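Local coordinates for uncharacterized protein (Bacteroides eggerthii, PDB 4FTD), which is of unknown function but pairs an immunoglobulin-like domain with a six-bladed beta-propeller and may take part in carbohydrate metabolism, at residues A[112-116]-A[347-352]; A[289-293]-A[325-329]; A[295-301]-A[313-318]; A[425-431]-A[443-447]. One frame throughout, in Å; residues are numbered along the deposited sequence.

In the fold
All four contacts involve the propeller. Contact 1 and contact 4 touch, with centres about 9 Å apart: the linker 112-116 bonds through D115 to P446, and D426 accepts from N348 of the neighbouring turn. Contacts 2 and 3, centres about 12 Å apart, are joined through W313 of contact 3, against whose ring K293, L327 and E329 of contact 2 pack. Contact 3 is the most buried, and hydroxyl and backbone bonds dominate it; contact 2, nearer the surface, relies on leucines, a water and one salt bridge. Contact 4 is regular strand pairing inside one blade, whereas contact 1 combines a glycine, amide bonds and aromatic rings where a linker crosses a turn.

Contact 1 of 4, residues A[112-116]-A[347-352]; sequences FGADF and FNEERY
G113 and A114 are tied to the hairpin 347-352 by three hydrogen bonds. G113 N donates to N348 O at 2.9 Å, and the amide of N348 answers: ND2 reaches G113 O at 3.2 Å, almost straight (173°), with that oxygen in the amide plane. The asparagine can do this because its CG stands anti to the backbone N (chi1 -167°). One residue on, A114 N bonds to Y352 OH at 2.9 Å. A water bridges F112 O and E350 OE2. G113 has a positive phi, and any side chain here would run into E350 and Y352.

Among the rings, F116 turns its edge to the face of Y352 in a T-shaped pair, centroids 5.0 Å apart and planes at 82°, its CZ above the centre of the tyrosine ring. A114 CB sits 3.8 Å from F347 CE2. At the exposed end, the carboxylate of E349 lies obliquely by F112 CE1.

F347 to E350 form the type I' turn joining strands 342-347 and 350-357. The linker between strands 98-106 and 120-125 passes over it, with L429 of strand 426-435 against A114 and Y352, and V372 of strand 369-374 against F116 and Y352.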
loop_
_atom_site.group_PDB
_atom_site.type_symbol
_atom_site.label_atom_id
_atom_site.label_comp_id
_atom_site.label_asym_id
_atom_site.label_seq_id
_atom_site.Cartn_x
_atom_site.Cartn_y
_atom_site.Cartn_z
ATOM N N PHE A 112 2.562 5.380 14.354
ATOM C CA PHE A 112 1.446 5.196 13.438
ATOM C C PHE A 112 1.858 4.499 12.163
ATOM O O PHE A 112 3.032 4.404 11.845
ATOM C CB PHE A 112 0.823 6.556 13.130
ATOM C CG PHE A 112 0.351 7.277 14.355
ATOM C CD1 PHE A 112 -0.825 6.896 14.984
ATOM C CD2 PHE A 112 1.101 8.298 14.913
ATOM C CE1 PHE A 112 -1.259 7.530 16.143
ATOM C CE2 PHE A 112 0.684 8.933 16.090
ATOM C CZ PHE A 112 -0.506 8.547 16.701
ATOM N N GLY A 113 0.859 3.994 11.454
ATOM C CA GLY A 113 1.051 3.363 10.176
ATOM C C GLY A 113 1.581 1.944 10.252
ATOM O O GLY A 113 1.516 1.292 11.279
ATOM N N ALA A 114 2.061 1.474 9.111
ATOM C CA ALA A 114 2.636 0.150 8.938
ATOM C C ALA A 114 4.115 0.177 9.288
ATOM O O ALA A 114 4.784 1.199 9.155
ATOM C CB ALA A 114 2.485 -0.287 7.496
ATOM N N ASP A 115 4.628 -0.955 9.741
ATOM C CA ASP A 115 6.050 -1.091 9.968
ATOM C C ASP A 115 6.635 -1.781 8.739
ATOM O O ASP A 115 6.628 -3.011 8.618
ATOM C CB ASP A 115 6.312 -1.883 11.209
ATOM C CG ASP A 115 7.759 -1.859 11.618
ATOM O OD1 ASP A 115 8.641 -1.502 10.804
ATOM O OD2 ASP A 115 7.992 -2.208 12.775
ATOM N N PHE A 116 7.166 -0.962 7.844
ATOM C CA PHE A 116 7.745 -1.451 6.596
ATOM C C PHE A 116 9.070 -2.184 6.770
ATOM O O PHE A 116 9.548 -2.792 5.826
ATOM C CB PHE A 116 7.866 -0.320 5.596
ATOM C CG PHE A 116 6.540 0.210 5.158
ATOM C CD1 PHE A 116 5.769 -0.507 4.260
ATOM C CD2 PHE A 116 6.044 1.410 5.660
ATOM C CE1 PHE A 116 4.539 -0.029 3.837
ATOM C CE2 PHE A 116 4.815 1.896 5.243
ATOM C CZ PHE A 116 4.060 1.172 4.329
ATOM N N PHE A 347 -4.120 3.669 6.330
ATOM C CA PHE A 347 -3.851 2.581 7.256
ATOM C C PHE A 347 -3.256 3.085 8.563
ATOM O O PHE A 347 -2.189 3.718 8.551
ATOM C CB PHE A 347 -2.889 1.580 6.616
ATOM C CG PHE A 347 -2.553 0.412 7.495
ATOM C CD1 PHE A 347 -3.447 -0.641 7.637
ATOM C CD2 PHE A 347 -1.329 0.352 8.173
ATOM C CE1 PHE A 347 -3.142 -1.733 8.456
ATOM C CE2 PHE A 347 -1.027 -0.728 9.008
ATOM C CZ PHE A 347 -1.931 -1.775 9.143
ATOM N N ASN A 348 -3.945 2.788 9.674
ATOM C CA ASN A 348 -3.493 3.131 11.029
ATOM C C ASN A 348 -3.005 4.585 11.108
ATOM O O ASN A 348 -1.880 4.886 11.578
ATOM C CB ASN A 348 -2.411 2.116 11.479
ATOM C CG ASN A 348 -2.096 2.185 12.971
ATOM O OD1 ASN A 348 -2.965 2.467 13.790
ATOM N ND2 ASN A 348 -0.832 1.909 13.328
ATOM N N GLU A 349 -3.858 5.471 10.594
ATOM C CA GLU A 349 -3.650 6.924 10.617
ATOM C C GLU A 349 -2.529 7.460 9.722
ATOM O O GLU A 349 -2.169 8.624 9.818
ATOM C CB GLU A 349 -3.529 7.433 12.042
ATOM C CG GLU A 349 -4.730 7.005 12.884
ATOM C CD GLU A 349 -4.623 7.440 14.316
ATOM O OE1 GLU A 349 -4.380 8.644 14.546
ATOM O OE2 GLU A 349 -4.778 6.577 15.207
ATOM N N GLU A 350 -2.034 6.640 8.811
ATOM C CA GLU A 350 -1.115 7.107 7.768
ATOM C C GLU A 350 -1.743 6.899 6.408
ATOM O O GLU A 350 -2.724 6.196 6.298
ATOM C CB GLU A 350 0.243 6.428 7.892
ATOM C CG GLU A 350 1.032 6.972 9.087
ATOM C CD GLU A 350 2.524 6.703 8.997
ATOM O OE1 GLU A 350 2.992 5.769 8.300
ATOM O OE2 GLU A 350 3.242 7.463 9.645
ATOM N N ARG A 351 -1.168 7.531 5.389
ATOM C CA ARG A 351 -1.689 7.497 4.022
ATOM C C ARG A 351 -0.510 7.219 3.089
ATOM O O ARG A 351 0.486 7.922 3.125
ATOM C CB ARG A 351 -2.407 8.816 3.658
ATOM C CG ARG A 351 -2.918 8.896 2.209
ATOM C CD ARG A 351 -3.756 10.142 1.945
ATOM N NE ARG A 351 -2.996 11.267 2.397
ATOM C CZ ARG A 351 -3.467 12.368 2.970
ATOM N NH1 ARG A 351 -4.764 12.586 3.084
ATOM N NH2 ARG A 351 -2.596 13.279 3.418
ATOM N N TYR A 352 -0.651 6.172 2.279
ATOM C CA TYR A 352 0.363 5.721 1.351
ATOM C C TYR A 352 -0.131 5.719 -0.094
ATOM O O TYR A 352 -1.334 5.635 -0.344
ATOM C CB TYR A 352 0.796 4.289 1.707
ATOM C CG TYR A 352 1.158 4.100 3.149
ATOM C CD1 TYR A 352 2.175 4.845 3.723
ATOM C CD2 TYR A 352 0.481 3.180 3.961
ATOM C CE1 TYR A 352 2.502 4.717 5.070
ATOM C CE2 TYR A 352 0.818 3.035 5.312
ATOM C CZ TYR A 352 1.830 3.808 5.858
ATOM O OH TYR A 352 2.181 3.689 7.194
HETATM O O HOH W 1 5.471 6.357 10.840
#

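Contact 2 of 4, residues A[289-293]-A[325-329]; sequences VLPSK and ESLGE
K293 and E329 reach each other by quite different routes: the lysine starts with CG wedged between its backbone N and carbonyl carbon (chi1 68°) and bends again at chi2 and chi3, while the glutamate simply runs out extended. They meet in a salt bridge, NZ to OE2 at 3.2 Å, in which OE2 offers its syn lone pair. Both side chains also lie against the indole of W313.

L290 has CG anti to its carbonyl carbon (chi1 -54°), and this brings both its methyls up against the same side of the loop, each near one of two successive carbonyl oxygens. CD1 comes to 3.8 Å from E325 O, and CD2 approaches S326 O just as closely. L290 lies on strand 281-291, the last of one four-stranded propeller blade, while 325-329 links strands 318-323 and 329-332 of the next, so the leucine packs across the seam between two blades. F262 and F271 of its own blade touch L290 and L327, respectively.

L327 takes a positive phi at the bend of the loop, and its chi1 of -124° falls away from the usual staggered positions. Its CD2 presses to 3.2 Å from P291 O. That same carbonyl oxygen receives a hydrogen bond from a water 2.9 Å away, and the water donates its other hydrogen to L327 O. Within the loop, OD1 of D324 accepts from both S326 N and G328 N.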
loop_
_atom_site.group_PDB
_atom_site.type_symbol
_atom_site.label_atom_id
_atom_site.label_comp_id
_atom_site.label_asym_id
_atom_site.label_seq_id
_atom_site.Cartn_x
_atom_site.Cartn_y
_atom_site.Cartn_z
ATOM N N VAL A 289 -16.208 9.865 -23.382
ATOM C CA VAL A 289 -14.894 9.776 -24.025
ATOM C C VAL A 289 -14.096 10.935 -23.432
ATOM O O VAL A 289 -14.488 12.080 -23.585
ATOM C CB VAL A 289 -15.012 9.898 -25.554
ATOM C CG1 VAL A 289 -13.632 10.009 -26.192
ATOM C CG2 VAL A 289 -15.824 8.690 -26.104
ATOM N N LEU A 290 -13.009 10.640 -22.724
ATOM C CA LEU A 290 -12.217 11.664 -22.031
ATOM C C LEU A 290 -10.876 11.816 -22.690
ATOM O O LEU A 290 -10.301 10.837 -23.080
ATOM C CB LEU A 290 -12.009 11.266 -20.572
ATOM C CG LEU A 290 -13.283 10.943 -19.779
ATOM C CD1 LEU A 290 -12.905 10.382 -18.406
ATOM C CD2 LEU A 290 -14.206 12.158 -19.684
ATOM N N PRO A 291 -10.327 13.037 -22.734
ATOM C CA PRO A 291 -9.030 13.221 -23.384
ATOM C C PRO A 291 -7.866 12.594 -22.594
ATOM O O PRO A 291 -7.833 12.647 -21.369
ATOM C CB PRO A 291 -8.906 14.752 -23.442
ATOM C CG PRO A 291 -9.592 15.184 -22.182
ATOM C CD PRO A 291 -10.802 14.291 -22.110
ATOM N N SER A 292 -6.971 11.909 -23.298
ATOM C CA SER A 292 -5.745 11.359 -22.692
ATOM C C SER A 292 -4.575 12.004 -23.424
ATOM O O SER A 292 -4.745 13.063 -24.023
ATOM C CB SER A 292 -5.709 9.856 -22.851
ATOM O OG SER A 292 -4.549 9.331 -22.255
ATOM N N LYS A 293 -3.383 11.422 -23.384
ATOM C CA LYS A 293 -2.259 12.023 -24.167
ATOM C C LYS A 293 -1.309 10.895 -24.470
ATOM O O LYS A 293 -1.257 9.932 -23.700
ATOM C CB LYS A 293 -1.599 13.142 -23.396
ATOM C CG LYS A 293 -0.834 12.732 -22.148
ATOM C CD LYS A 293 -0.975 13.740 -21.013
ATOM C CE LYS A 293 0.076 14.781 -20.938
ATOM N NZ LYS A 293 -0.190 15.619 -19.710
ATOM N N GLU A 325 -13.153 13.772 -12.222
ATOM C CA GLU A 325 -13.709 12.563 -12.885
ATOM C C GLU A 325 -13.804 12.656 -14.434
ATOM O O GLU A 325 -14.165 11.689 -15.080
ATOM C CB GLU A 325 -15.019 12.072 -12.251
ATOM C CG GLU A 325 -16.296 12.845 -12.578
ATOM C CD GLU A 325 -17.548 12.044 -12.228
ATOM O OE1 GLU A 325 -17.555 11.363 -11.191
ATOM O OE2 GLU A 325 -18.530 12.083 -12.988
ATOM N N SER A 326 -13.465 13.815 -15.002
ATOM C CA SER A 326 -13.346 14.012 -16.460
ATOM C C SER A 326 -11.907 14.044 -16.920
ATOM O O SER A 326 -11.624 14.443 -18.049
ATOM C CB SER A 326 -14.011 15.349 -16.845
ATOM O OG SER A 326 -15.386 15.214 -16.603
ATOM N N LEU A 327 -10.995 13.640 -16.033
ATOM C CA LEU A 327 -9.568 13.651 -16.277
ATOM C C LEU A 327 -8.973 15.063 -16.423
ATOM O O LEU A 327 -7.882 15.219 -16.968
ATOM C CB LEU A 327 -9.234 12.781 -17.500
ATOM C CG LEU A 327 -8.223 11.687 -17.214
ATOM C CD1 LEU A 327 -8.934 10.623 -16.383
ATOM C CD2 LEU A 327 -7.708 11.129 -18.528
ATOM N N GLY A 328 -9.670 16.084 -15.932
ATOM C CA GLY A 328 -9.111 17.437 -15.894
ATOM C C GLY A 328 -7.999 17.461 -14.851
ATOM O O GLY A 328 -8.225 17.036 -13.716
ATOM N N GLU A 329 -6.812 17.961 -15.232
ATOM C CA GLU A 329 -5.611 17.900 -14.392
ATOM C C GLU A 329 -5.654 18.915 -13.259
ATOM O O GLU A 329 -5.793 20.076 -13.500
ATOM C CB GLU A 329 -4.325 18.027 -15.250
ATOM C CG GLU A 329 -4.157 16.831 -16.224
ATOM C CD GLU A 329 -2.810 16.756 -16.953
ATOM O OE1 GLU A 329 -1.751 16.968 -16.316
ATOM O OE2 GLU A 329 -2.807 16.466 -18.171
HETATM O O HOH W 2 -6.820 14.702 -19.651
#

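Contact 3 of 4, residues A[295-301]-A[313-318]; sequences DATMVTN and WSGIRV
T300 and G315 make an antiparallel non-hydrogen-bonded pair and N301 and S314 the hydrogen-bonded pair beside it, while farther back R317 N donates to D295 O at 2.9 Å. The hydroxyl of T300, placed anti to the backbone N (chi1 -176°), works in both directions. It donates to S314 O at 2.7 Å, from above the carbonyl plane, and accepts from W313 NE1 at 2.9 Å, near the indole plane. S314 O also accepts from N301 N.

At the surface, R317 NE bonds to D295 OD1 at 2.9 Å in a salt bridge. The two flat groups stand at 82°, and a water closes the circuit from OD1 to R317 NH2. T297 OG1 donates to A296 O and accepts from V299 N, an ST turn; it also touches I316 CG1 at 3.2 Å, while its CG2 lies 3.5 Å from R317 NH2. Putting an alanine at T297 would probably leave V299 N without this acceptor and the turn less firmly set.

Residues 300-301 and 313-315 form the open end of the hairpin that begins a propeller blade, and the type I turn G315 to V318 leads to its third strand.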
loop_
_atom_site.group_PDB
_atom_site.type_symbol
_atom_site.label_atom_id
_atom_site.label_comp_id
_atom_site.label_asym_id
_atom_site.label_seq_id
_atom_site.Cartn_x
_atom_site.Cartn_y
_atom_site.Cartn_z
ATOM N N ASP A 295 1.740 10.307 -24.159
ATOM C CA ASP A 295 2.677 9.939 -23.092
ATOM C C ASP A 295 2.104 8.982 -22.040
ATOM O O ASP A 295 2.874 8.407 -21.290
ATOM C CB ASP A 295 3.220 11.148 -22.360
ATOM C CG ASP A 295 4.390 11.830 -23.104
ATOM O OD1 ASP A 295 5.123 11.178 -23.884
ATOM O OD2 ASP A 295 4.583 13.031 -22.887
ATOM N N ALA A 296 0.778 8.862 -21.948
ATOM C CA ALA A 296 0.151 7.862 -21.071
ATOM C C ALA A 296 0.506 6.463 -21.549
ATOM O O ALA A 296 0.717 5.572 -20.731
ATOM C CB ALA A 296 -1.372 8.013 -21.038
ATOM N N THR A 297 0.542 6.295 -22.872
ATOM C CA THR A 297 0.709 5.002 -23.555
ATOM C C THR A 297 -0.470 4.061 -23.279
ATOM O O THR A 297 -1.476 4.411 -22.630
ATOM C CB THR A 297 2.062 4.277 -23.229
ATOM O OG1 THR A 297 1.960 3.640 -21.940
ATOM C CG2 THR A 297 3.268 5.251 -23.263
HETATM N N MSE A 298 -0.352 2.839 -23.781
HETATM C CA MSE A 298 -1.325 1.793 -23.472
HETATM C C MSE A 298 -1.271 1.274 -22.028
HETATM O O MSE A 298 -2.225 0.590 -21.618
HETATM C CB MSE A 298 -1.116 0.616 -24.395
HETATM C CG MSE A 298 0.289 -0.015 -24.238
HETATM SE SE MSE A 298 0.343 -1.656 -25.206
HETATM C CE MSE A 298 -0.613 -2.784 -24.004
ATOM N N VAL A 299 -0.155 1.531 -21.312
ATOM C CA VAL A 299 0.045 1.154 -19.896
ATOM C C VAL A 299 -0.200 2.386 -19.046
ATOM O O VAL A 299 0.685 3.201 -18.812
ATOM C CB VAL A 299 1.427 0.528 -19.619
ATOM C CG1 VAL A 299 1.492 -0.070 -18.183
ATOM C CG2 VAL A 299 1.724 -0.532 -20.691
ATOM N N THR A 300 -1.446 2.517 -18.595
ATOM C CA THR A 300 -1.930 3.717 -17.884
ATOM C C THR A 300 -3.160 3.314 -17.064
ATOM O O THR A 300 -3.841 2.322 -17.396
ATOM C CB THR A 300 -2.288 4.844 -18.879
ATOM O OG1 THR A 300 -2.663 6.041 -18.191
ATOM C CG2 THR A 300 -3.396 4.388 -19.849
ATOM N N ASN A 301 -3.423 4.062 -15.994
ATOM C CA ASN A 301 -4.500 3.771 -15.093
ATOM C C ASN A 301 -5.006 5.019 -14.451
ATOM O O ASN A 301 -4.264 5.958 -14.274
ATOM C CB ASN A 301 -4.034 2.860 -13.949
ATOM C CG ASN A 301 -3.640 1.444 -14.383
ATOM O OD1 ASN A 301 -2.468 1.159 -14.479
ATOM N ND2 ASN A 301 -4.621 0.560 -14.629
ATOM N N TRP A 313 -4.235 9.622 -11.948
ATOM C CA TRP A 313 -3.927 9.115 -13.263
ATOM C C TRP A 313 -2.420 9.052 -13.409
ATOM O O TRP A 313 -1.722 9.986 -13.044
ATOM C CB TRP A 313 -4.487 10.074 -14.303
ATOM C CG TRP A 313 -4.124 9.815 -15.736
ATOM C CD1 TRP A 313 -3.941 8.598 -16.343
ATOM C CD2 TRP A 313 -3.997 10.787 -16.768
ATOM N NE1 TRP A 313 -3.666 8.754 -17.665
ATOM C CE2 TRP A 313 -3.723 10.088 -17.970
ATOM C CE3 TRP A 313 -4.074 12.187 -16.800
ATOM C CZ2 TRP A 313 -3.512 10.730 -19.183
ATOM C CZ3 TRP A 313 -3.870 12.843 -18.027
ATOM C CH2 TRP A 313 -3.597 12.110 -19.201
ATOM N N SER A 314 -1.925 7.924 -13.891
ATOM C CA SER A 314 -0.544 7.816 -14.299
ATOM C C SER A 314 -0.387 6.856 -15.472
ATOM O O SER A 314 -1.317 6.077 -15.829
ATOM C CB SER A 314 0.387 7.443 -13.133
ATOM O OG SER A 314 0.378 6.043 -12.869
ATOM N N GLY A 315 0.804 6.952 -16.072
ATOM C CA GLY A 315 1.203 6.158 -17.229
ATOM C C GLY A 315 2.724 6.142 -17.363
ATOM O O GLY A 315 3.457 6.694 -16.515
ATOM N N ILE A 316 3.196 5.539 -18.438
ATOM C CA ILE A 316 4.619 5.336 -18.650
ATOM C C ILE A 316 5.394 6.638 -18.606
ATOM O O ILE A 316 6.412 6.720 -17.920
ATOM C CB ILE A 316 4.911 4.484 -19.922
ATOM C CG1 ILE A 316 4.249 3.088 -19.802
ATOM C CG2 ILE A 316 6.401 4.314 -20.124
ATOM C CD1 ILE A 316 4.643 2.261 -18.580
ATOM N N ARG A 317 4.897 7.643 -19.307
ATOM C CA ARG A 317 5.500 8.985 -19.298
ATOM C C ARG A 317 4.529 10.057 -18.771
ATOM O O ARG A 317 4.597 11.222 -19.177
ATOM C CB ARG A 317 6.025 9.352 -20.700
ATOM C CG ARG A 317 7.187 8.475 -21.156
ATOM C CD ARG A 317 7.669 8.887 -22.537
ATOM N NE ARG A 317 6.651 8.682 -23.559
ATOM C CZ ARG A 317 6.298 7.494 -24.075
ATOM N NH1 ARG A 317 6.864 6.354 -23.682
ATOM N NH2 ARG A 317 5.356 7.437 -24.984
ATOM N N VAL A 318 3.624 9.650 -17.880
ATOM C CA VAL A 318 2.715 10.546 -17.173
ATOM C C VAL A 318 2.943 10.299 -15.671
ATOM O O VAL A 318 2.535 9.244 -15.131
ATOM C CB VAL A 318 1.216 10.357 -17.537
ATOM C CG1 VAL A 318 0.358 11.276 -16.654
ATOM C CG2 VAL A 318 0.953 10.657 -19.040
HETATM O O HOH W 3 4.442 9.846 -26.193
#

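Contact 4 of 4, residues A[425-431]-A[443-447]; sequences KDAKLCL and CEFPI
Strands 426-431 and 443-446 run antiparallel, their axes 4.6 Å apart at closest and 158° between directions. L429 with F445 and L431 with C443 are the hydrogen-bonded pairs, each held by two backbone bonds; K428 with P446 and C430 with E444 are the non-hydrogen-bonded ones, and so the proline costs this pairing no bond. I447 N to A427 O, at 3.3 Å, carries the ladder one step past the strand end. On the other edge A427 and K428 both face E419, a classic beta bulge.

On the K428 and E444 side, the lysine bends at chi3 (79°) and in one of its two conformers places NZ 3.1 Å from E444 OE1, above the carboxylate plane, a salt bridge that is doubtful as a permanent tie. C430 SG packs 3.7 Å from E444 OE2, and that oxygen accepts a hydrogen bond from a water at 2.9 Å. With an alanine in place of E444, K428 would probably lose this carboxylate in the conformer that reaches it, keeping at best the distant E419, and the water would lose an acceptor.

This hairpin belongs to the blade that closes the propeller: strand 120-125 pairs with strand 439-446, the closure called molecular velcro.

Toward the inside, F445 CE1 meets L431 CD1 at 3.9 Å, the two side chains crossing at about a right angle. The F445 ring also makes edge-to-face pairs with F116 and Y398. At the open end I447 CG2 sits 3.4 Å from D426 O.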
loop_
_atom_site.group_PDB
_atom_site.type_symbol
_atom_site.label_atom_id
_atom_site.label_comp_id
_atom_site.label_asym_id
_atom_site.label_seq_id
_atom_site.Cartn_x
_atom_site.Cartn_y
_atom_site.Cartn_z
ATOM N N LYS A 425 -10.005 -2.270 14.813
ATOM C CA LYS A 425 -8.828 -1.442 14.574
ATOM C C LYS A 425 -7.923 -2.104 13.515
ATOM O O LYS A 425 -7.778 -3.340 13.480
ATOM C CB LYS A 425 -8.050 -1.249 15.875
ATOM C CG LYS A 425 -6.891 -0.270 15.765
ATOM C CD LYS A 425 -6.050 -0.256 17.033
ATOM C CE LYS A 425 -4.768 0.545 16.851
ATOM N NZ LYS A 425 -3.735 0.057 17.792
ATOM N N ASP A 426 -7.286 -1.284 12.681
ATOM C CA ASP A 426 -6.378 -1.808 11.657
ATOM C C ASP A 426 -5.247 -2.578 12.340
ATOM O O ASP A 426 -4.729 -2.122 13.366
ATOM C CB ASP A 426 -5.774 -0.687 10.832
ATOM C CG ASP A 426 -6.787 0.042 9.982
ATOM O OD1 ASP A 426 -7.910 -0.464 9.773
ATOM O OD2 ASP A 426 -6.419 1.119 9.487
ATOM N N ALA A 427 -4.899 -3.743 11.776
ATOM C CA ALA A 427 -3.870 -4.635 12.340
ATOM C C ALA A 427 -2.791 -5.033 11.331
ATOM O O ALA A 427 -1.616 -5.045 11.675
ATOM C CB ALA A 427 -4.514 -5.882 12.916
ATOM N N LYS A 428 -3.182 -5.346 10.093
ATOM C CA LYS A 428 -2.244 -5.824 9.081
ATOM C C LYS A 428 -2.544 -5.170 7.728
ATOM O O LYS A 428 -3.689 -5.158 7.297
ATOM C CB LYS A 428 -2.350 -7.357 9.002
ATOM C CG LYS A 428 -1.131 -8.081 8.456
ATOM C CD LYS A 428 -1.220 -9.594 8.692
ATOM C CE LYS A 428 -2.122 -10.306 7.691
ATOM N NZ LYS A 428 -2.086 -11.787 7.877
ATOM N N LEU A 429 -1.510 -4.641 7.064
ATOM C CA LEU A 429 -1.606 -4.043 5.740
ATOM C C LEU A 429 -0.983 -5.020 4.746
ATOM O O LEU A 429 0.219 -5.319 4.833
ATOM C CB LEU A 429 -0.846 -2.706 5.664
ATOM C CG LEU A 429 -0.743 -2.021 4.290
ATOM C CD1 LEU A 429 -2.137 -1.711 3.786
ATOM C CD2 LEU A 429 0.132 -0.769 4.348
ATOM N N CYS A 430 -1.779 -5.455 3.780
ATOM C CA CYS A 430 -1.370 -6.448 2.781
ATOM C C CYS A 430 -1.391 -5.796 1.411
ATOM O O CYS A 430 -2.413 -5.268 1.012
ATOM C CB CYS A 430 -2.293 -7.642 2.840
ATOM S SG CYS A 430 -2.586 -8.291 4.496
ATOM N N LEU A 431 -0.234 -5.760 0.747
ATOM C CA LEU A 431 -0.046 -5.091 -0.531
ATOM C C LEU A 431 0.268 -6.140 -1.592
ATOM O O LEU A 431 0.953 -7.120 -1.323
ATOM C CB LEU A 431 1.087 -4.053 -0.440
ATOM C CG LEU A 431 0.960 -3.023 0.696
ATOM C CD1 LEU A 431 2.163 -2.091 0.616
ATOM C CD2 LEU A 431 -0.345 -2.209 0.639
ATOM N N CYS A 443 2.877 -8.640 -0.046
ATOM C CA CYS A 443 3.730 -8.178 1.051
ATOM C C CYS A 443 2.847 -7.702 2.184
ATOM O O CYS A 443 2.022 -6.797 1.974
ATOM C CB CYS A 443 4.585 -7.016 0.591
ATOM S SG CYS A 443 5.572 -7.412 -0.837
ATOM N N GLU A 444 2.996 -8.310 3.357
ATOM C CA GLU A 444 2.165 -8.009 4.528
ATOM C C GLU A 444 3.021 -7.342 5.597
ATOM O O GLU A 444 4.174 -7.741 5.834
ATOM C CB GLU A 444 1.551 -9.291 5.093
ATOM C CG GLU A 444 0.789 -10.126 4.067
ATOM C CD GLU A 444 -0.098 -11.202 4.686
ATOM O OE1 GLU A 444 0.189 -11.651 5.815
ATOM O OE2 GLU A 444 -1.093 -11.606 4.049
ATOM N N PHE A 445 2.427 -6.368 6.276
ATOM C CA PHE A 445 3.107 -5.579 7.300
ATOM C C PHE A 445 2.229 -5.384 8.526
ATOM O O PHE A 445 1.035 -5.134 8.396
ATOM C CB PHE A 445 3.435 -4.188 6.772
ATOM C CG PHE A 445 4.221 -4.188 5.489
ATOM C CD1 PHE A 445 3.561 -4.188 4.254
ATOM C CD2 PHE A 445 5.595 -4.170 5.497
ATOM C CE1 PHE A 445 4.270 -4.177 3.078
ATOM C CE2 PHE A 445 6.304 -4.144 4.318
ATOM C CZ PHE A 445 5.639 -4.151 3.106
ATOM N N PRO A 446 2.820 -5.450 9.716
ATOM C CA PRO A 446 2.058 -5.156 10.930
ATOM C C PRO A 446 1.950 -3.641 11.190
ATOM O O PRO A 446 2.643 -2.862 10.548
ATOM C CB PRO A 446 2.910 -5.809 12.025
ATOM C CG PRO A 446 4.311 -5.692 11.511
ATOM C CD PRO A 446 4.210 -5.848 10.014
ATOM N N ILE A 447 1.072 -3.228 12.100
ATOM C CA ILE A 447 1.094 -1.846 12.588
ATOM C C ILE A 447 2.430 -1.644 13.348
ATOM O O ILE A 447 2.983 -2.584 13.909
ATOM C CB ILE A 447 -0.136 -1.446 13.474
ATOM C CG1 ILE A 447 -0.245 -2.276 14.772
ATOM C CG2 ILE A 447 -1.441 -1.512 12.661
ATOM C CD1 ILE A 447 -1.052 -1.607 15.887
HETATM O O HOH W 4 -3.766 -11.711 5.286
#